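Local coordinates for protein beta-galactosidase (Marinomonas sp. ef1, PDB 6Y2K) that hydrolyses terminal beta-D-galactose residues from beta-galactosides, as a cold-active, hexameric glycoside hydrolase of family GH42, at residues V289-A294 and M442-R447; K608-R613 and A621-S626. All blocks are in the same frame, centred on the assembly; numbering follows the deposited sequence.

Contact 1. Residues V289-A294 and M442-R447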
# COMPACT_ATOMS: atom_id res chain seq x y z
N VAL A 289 4.04 -26.75 9.95
CA VAL A 289 3.72 -27.35 11.26
C VAL A 289 2.24 -27.39 11.66
O VAL A 289 1.87 -28.10 12.61
CB VAL A 289 4.52 -26.65 12.40
CG1 VAL A 289 6.02 -26.87 12.19
CG2 VAL A 289 4.20 -25.16 12.49
N GLY A 290 1.39 -26.63 10.97
CA GLY A 290 -0.01 -26.48 11.36
C GLY A 290 -0.17 -25.43 12.43
O GLY A 290 0.80 -25.02 13.08
N HIS A 291 -1.40 -24.96 12.62
CA HIS A 291 -1.67 -23.94 13.63
C HIS A 291 -1.39 -24.55 15.01
O HIS A 291 -1.66 -25.73 15.22
CB HIS A 291 -3.12 -23.45 13.53
CG HIS A 291 -3.43 -22.31 14.45
ND1 HIS A 291 -3.90 -22.50 15.73
CD2 HIS A 291 -3.34 -20.97 14.27
CE1 HIS A 291 -4.08 -21.32 16.30
NE2 HIS A 291 -3.75 -20.37 15.43
N PRO A 292 -0.83 -23.75 15.95
CA PRO A 292 -0.46 -24.31 17.28
C PRO A 292 -1.57 -25.01 18.08
O PRO A 292 -1.26 -25.83 18.95
CB PRO A 292 0.01 -23.07 18.03
CG PRO A 292 0.60 -22.22 16.97
CD PRO A 292 -0.34 -22.37 15.81
N ASP A 293 -2.84 -24.70 17.77
CA ASP A 293 -4.00 -25.29 18.43
C ASP A 293 -4.83 -26.27 17.59
O ASP A 293 -5.88 -26.73 18.04
CB ASP A 293 -4.90 -24.17 18.94
CG ASP A 293 -4.16 -23.21 19.82
OD1 ASP A 293 -3.39 -23.70 20.71
OD2 ASP A 293 -4.29 -21.97 19.61
N ALA A 294 -4.36 -26.61 16.40
CA ALA A 294 -5.13 -27.45 15.49
C ALA A 294 -5.31 -28.86 16.05
O ALA A 294 -6.41 -29.41 16.03
CB ALA A 294 -4.47 -27.50 14.12
N MET A 442 -11.66 -18.67 21.27
CA MET A 442 -11.66 -18.61 22.74
C MET A 442 -10.60 -19.57 23.29
O MET A 442 -9.86 -19.23 24.21
CB MET A 442 -13.04 -18.93 23.33
CG MET A 442 -14.11 -17.87 23.05
SD MET A 442 -15.47 -17.90 24.23
CE MET A 442 -14.77 -16.93 25.56
N TYR A 443 -10.51 -20.76 22.68
CA TYR A 443 -9.53 -21.77 23.06
C TYR A 443 -8.09 -21.29 22.81
O TYR A 443 -7.22 -21.48 23.66
CB TYR A 443 -9.82 -23.08 22.31
CG TYR A 443 -8.88 -24.22 22.65
CD1 TYR A 443 -9.10 -25.04 23.77
CD2 TYR A 443 -7.79 -24.51 21.83
CE1 TYR A 443 -8.25 -26.10 24.05
CE2 TYR A 443 -6.94 -25.56 22.11
CZ TYR A 443 -7.17 -26.35 23.22
OH TYR A 443 -6.30 -27.38 23.48
N GLU A 444 -7.85 -20.68 21.65
CA GLU A 444 -6.55 -20.10 21.31
C GLU A 444 -6.07 -19.10 22.36
O GLU A 444 -4.90 -19.12 22.76
CB GLU A 444 -6.58 -19.44 19.94
CG GLU A 444 -5.31 -18.72 19.53
CD GLU A 444 -5.40 -18.08 18.16
OE1 GLU A 444 -4.45 -18.22 17.36
OE2 GLU A 444 -6.43 -17.43 17.87
N ALA A 445 -6.97 -18.22 22.79
CA ALA A 445 -6.67 -17.24 23.86
C ALA A 445 -6.26 -17.92 25.18
O ALA A 445 -5.29 -17.51 25.82
CB ALA A 445 -7.86 -16.32 24.07
N MET A 446 -7.00 -18.97 25.57
CA MET A 446 -6.65 -19.78 26.75
C MET A 446 -5.25 -20.37 26.62
O MET A 446 -4.44 -20.33 27.57
CB MET A 446 -7.63 -20.93 26.95
CG MET A 446 -9.04 -20.54 27.35
SD MET A 446 -10.10 -22.00 27.36
CE MET A 446 -11.61 -21.24 27.94
N ARG A 447 -4.97 -20.91 25.44
CA ARG A 447 -3.69 -21.55 25.16
C ARG A 447 -2.51 -20.58 25.10
O ARG A 447 -1.40 -20.92 25.55
CB ARG A 447 -3.77 -22.35 23.86
CG ARG A 447 -4.69 -23.57 23.96
CD ARG A 447 -3.88 -24.82 24.22
NE ARG A 447 -3.09 -25.17 23.05
CZ ARG A 447 -2.07 -26.02 23.03
NH1 ARG A 447 -1.67 -26.65 24.14
NH2 ARG A 447 -1.43 -26.25 21.88
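Helix 435-448 meets the type I turn His291-Ala294 through three residues on one side of the helix. Tyr443 comes first. Its chi1 of -179° sets CG anti to the backbone N, and the ring edge lies against the Asp293 side chain, with CE2 4.0 Å from CB. One ring face is covered at its rim by Arg447 CG, one helical turn on. The Tyr443 hydroxyl bonds Asp300.

Glu444 follows, extended beyond CG, and crosses the His291 side chain at about a right angle. Its OE1 takes a hydrogen bond from His291 NE2 over 3.0 Å. The oxygen lies in the ring plane but is met from above the carboxylate plane, and the bond is bent to 131°. His291 ND1 accepts from Asp293 N at 3.2 Å, so both ring nitrogens are used and the ring rotation is fixed. Glu444 OE2 forms a salt bridge with Arg441. Asp293 OD2 lies 4.4 Å from Glu444 OE1, a like-charge pair that the nearby arginines would be expected to offset.

Arg447 closes the contact. Its chain bends at chi2 and chi3 and meets Asp293 tip to tip. NE gives OD1 of Asp293 a nearly straight bond of 2.8 Å, the core of a salt bridge. NH2 adds a bond to Pro292 O at 3.0 Å. Both acceptors lie near the guanidinium plane, although this plane and the carboxylate stand 70° apart.

The contact is buried. It joins the loop before helix 294-305, in the TIM-barrel family region, to helix 435-448, in the trimerisation-domain region. Phe297 of helix 294-305 meets the Tyr443 ring edge-to-face. Helix 585-598 packs on Met442 and Ala445. Arg611 of strand 610-615 touches Pro292, Glu444 and Arg447, and forms a second salt bridge with Asp293 OD1.

Contact 2. Residues K608-R613 and A621-S626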
# COMPACT_ATOMS: atom_id res chain seq x y z
N LYS A 608 5.18 -15.91 21.01
CA LYS A 608 4.43 -16.26 19.82
C LYS A 608 4.83 -17.63 19.30
O LYS A 608 6.03 -17.92 19.16
CB LYS A 608 4.65 -15.25 18.69
CG LYS A 608 4.01 -13.89 18.91
CD LYS A 608 4.07 -13.06 17.63
CE LYS A 608 3.61 -11.63 17.87
NZ LYS A 608 2.13 -11.50 18.03
N GLY A 609 3.83 -18.48 19.04
CA GLY A 609 4.07 -19.83 18.53
C GLY A 609 4.41 -20.88 19.58
O GLY A 609 4.62 -22.04 19.23
N VAL A 610 4.46 -20.49 20.85
CA VAL A 610 4.81 -21.40 21.95
C VAL A 610 3.55 -21.84 22.68
O VAL A 610 2.58 -21.09 22.80
CB VAL A 610 5.82 -20.73 22.92
CG1 VAL A 610 6.07 -21.60 24.15
CG2 VAL A 610 7.14 -20.48 22.20
N ARG A 611 3.55 -23.10 23.11
CA ARG A 611 2.44 -23.69 23.84
C ARG A 611 3.03 -24.58 24.93
O ARG A 611 4.15 -25.07 24.79
CB ARG A 611 1.57 -24.53 22.91
CG ARG A 611 0.84 -23.74 21.82
CD ARG A 611 -0.27 -22.90 22.44
NE ARG A 611 -1.12 -22.26 21.45
CZ ARG A 611 -0.85 -21.12 20.82
NH1 ARG A 611 0.28 -20.45 21.03
NH2 ARG A 611 -1.73 -20.64 19.94
N VAL A 612 2.24 -24.75 25.99
CA VAL A 612 2.62 -25.56 27.15
C VAL A 612 1.39 -26.34 27.62
O VAL A 612 0.24 -25.89 27.49
CB VAL A 612 3.16 -24.68 28.30
CG1 VAL A 612 3.44 -25.50 29.55
CG2 VAL A 612 4.45 -24.00 27.88
N ARG A 613 1.63 -27.53 28.15
CA ARG A 613 0.58 -28.31 28.80
C ARG A 613 1.22 -29.19 29.88
O ARG A 613 2.38 -29.58 29.75
CB ARG A 613 -0.20 -29.16 27.79
CG ARG A 613 -1.54 -29.61 28.33
CD ARG A 613 -2.43 -30.31 27.31
NE ARG A 613 -3.79 -30.38 27.83
CZ ARG A 613 -4.22 -31.22 28.78
NH1 ARG A 613 -5.48 -31.13 29.20
NH2 ARG A 613 -3.41 -32.14 29.32
N ALA A 621 6.59 -28.50 26.66
CA ALA A 621 6.66 -27.22 25.96
C ALA A 621 6.93 -27.45 24.48
O ALA A 621 7.70 -28.34 24.13
CB ALA A 621 7.75 -26.35 26.55
N PHE A 622 6.30 -26.63 23.64
CA PHE A 622 6.29 -26.76 22.18
C PHE A 622 6.55 -25.41 21.50
O PHE A 622 6.05 -24.39 21.95
CB PHE A 622 4.92 -27.28 21.72
CG PHE A 622 4.53 -28.56 22.37
CD1 PHE A 622 4.99 -29.77 21.87
CD2 PHE A 622 3.74 -28.56 23.52
CE1 PHE A 622 4.66 -30.96 22.50
CE2 PHE A 622 3.41 -29.75 24.15
CZ PHE A 622 3.86 -30.95 23.63
N ASN A 623 7.31 -25.43 20.41
CA ASN A 623 7.56 -24.21 19.64
C ASN A 623 7.15 -24.48 18.19
O ASN A 623 7.85 -25.17 17.47
CB ASN A 623 9.04 -23.82 19.72
CG ASN A 623 9.36 -22.52 18.99
OD1 ASN A 623 8.48 -21.83 18.48
ND2 ASN A 623 10.65 -22.18 18.94
N TYR A 624 6.01 -23.90 17.80
CA TYR A 624 5.49 -23.98 16.44
C TYR A 624 6.02 -22.86 15.51
O TYR A 624 5.72 -22.87 14.32
CB TYR A 624 3.95 -23.94 16.46
CG TYR A 624 3.29 -25.11 17.17
CD1 TYR A 624 3.16 -25.13 18.56
CD2 TYR A 624 2.79 -26.20 16.45
CE1 TYR A 624 2.56 -26.19 19.21
CE2 TYR A 624 2.18 -27.27 17.10
CZ TYR A 624 2.08 -27.26 18.49
OH TYR A 624 1.50 -28.31 19.17
N SER A 625 6.79 -21.91 16.04
CA SER A 625 7.37 -20.82 15.25
C SER A 625 8.61 -21.31 14.49
O SER A 625 9.07 -22.43 14.72
CB SER A 625 7.74 -19.63 16.15
OG SER A 625 8.97 -19.84 16.84
N SER A 626 9.14 -20.43 13.63
CA SER A 626 10.33 -20.72 12.82
C SER A 626 11.64 -20.27 13.48
O SER A 626 12.70 -20.38 12.88
CB SER A 626 10.19 -20.06 11.44
OG SER A 626 9.97 -18.67 11.56
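Backbone hydrogen bonds hold this antiparallel hairpin together. Arg611 and Phe622 form a hydrogen-bonded pair. Arg611 N reaches Phe622 O at 3.0 Å, and Phe622 N reaches Arg611 O at 2.9 Å. A third bond, from Tyr624 N to Gly609 O, is short at 2.7 Å. All three donors lie in the plane of the carbonyl they meet. Val610-Asn623 and Val612-Ala621 are non-hydrogen-bonded pairs. CA-H...O contacts add to the pairing, with Val610 CA 3.2 Å from Phe622 O.

Side-chain polar bonds shape the exit from strand 618-623. Asn623 OD1 accepts from Ser625 N at 3.0 Å, an Asx turn, and from Ser625 OG at 2.6 Å. The hydroxyl lies on a lone pair of OD1, whereas the amide comes from above the carbonyl plane. Ser625 OG takes the crowded position between N and C (chi1 78°). Asn623 ND2 bonds the carbonyls of Asn627 and Leu645. Within strand 610-615, Arg611 NH1 turns back to Val610 O at 3.0 Å.

Apolar packing differs between the faces. Val610, Val612, Ala621 and Asn623 share one face, where Val612 CG2 touches Ala621 CB. Arg611 and Phe622 take the other. There Arg611 CG meets CE1 of Tyr624 at 4.0 Å, and Leu336 and Trp339 of helix 333-343 cover Phe622. The Tyr624 hydroxyl bonds Glu340 of that helix. Gly609 lies against Ser625, where a beta carbon would clash, and its positive phi also suits glycine.

The hairpin opens the four-stranded antiparallel sheet 610-655. Main-chain bonds set its pairing, and the Asx turn fixes the course of the chain as it leaves strand 618-623. The Arg611 guanidinium bonds Val610 O through NH1 and pairs with Asp293 through NE, which would limit its rotation.

How the contacts relate
Both contacts are buried and within one chain, their centres about 10 Å apart. Contact 1 is centred about 14 Å from the chain centre, contact 2 about 21 Å. All touching residues of contact 1 are buried, whereas Lys608 of contact 2 is exposed. Their chemistry differs. Contact 1 joins a loop and a helix distant in sequence, mainly through charged and polar side chains. Contact 2 pairs neighbouring strands, mainly through the main chain. No element is common to both, but they touch. Asp293 OD1 and Arg611 NE form a salt bridge of 2.8 Å, so this one oxygen serves an arginine from each contact. Pro292 packs on Arg611, and Val289 on Tyr624 just after the hairpin.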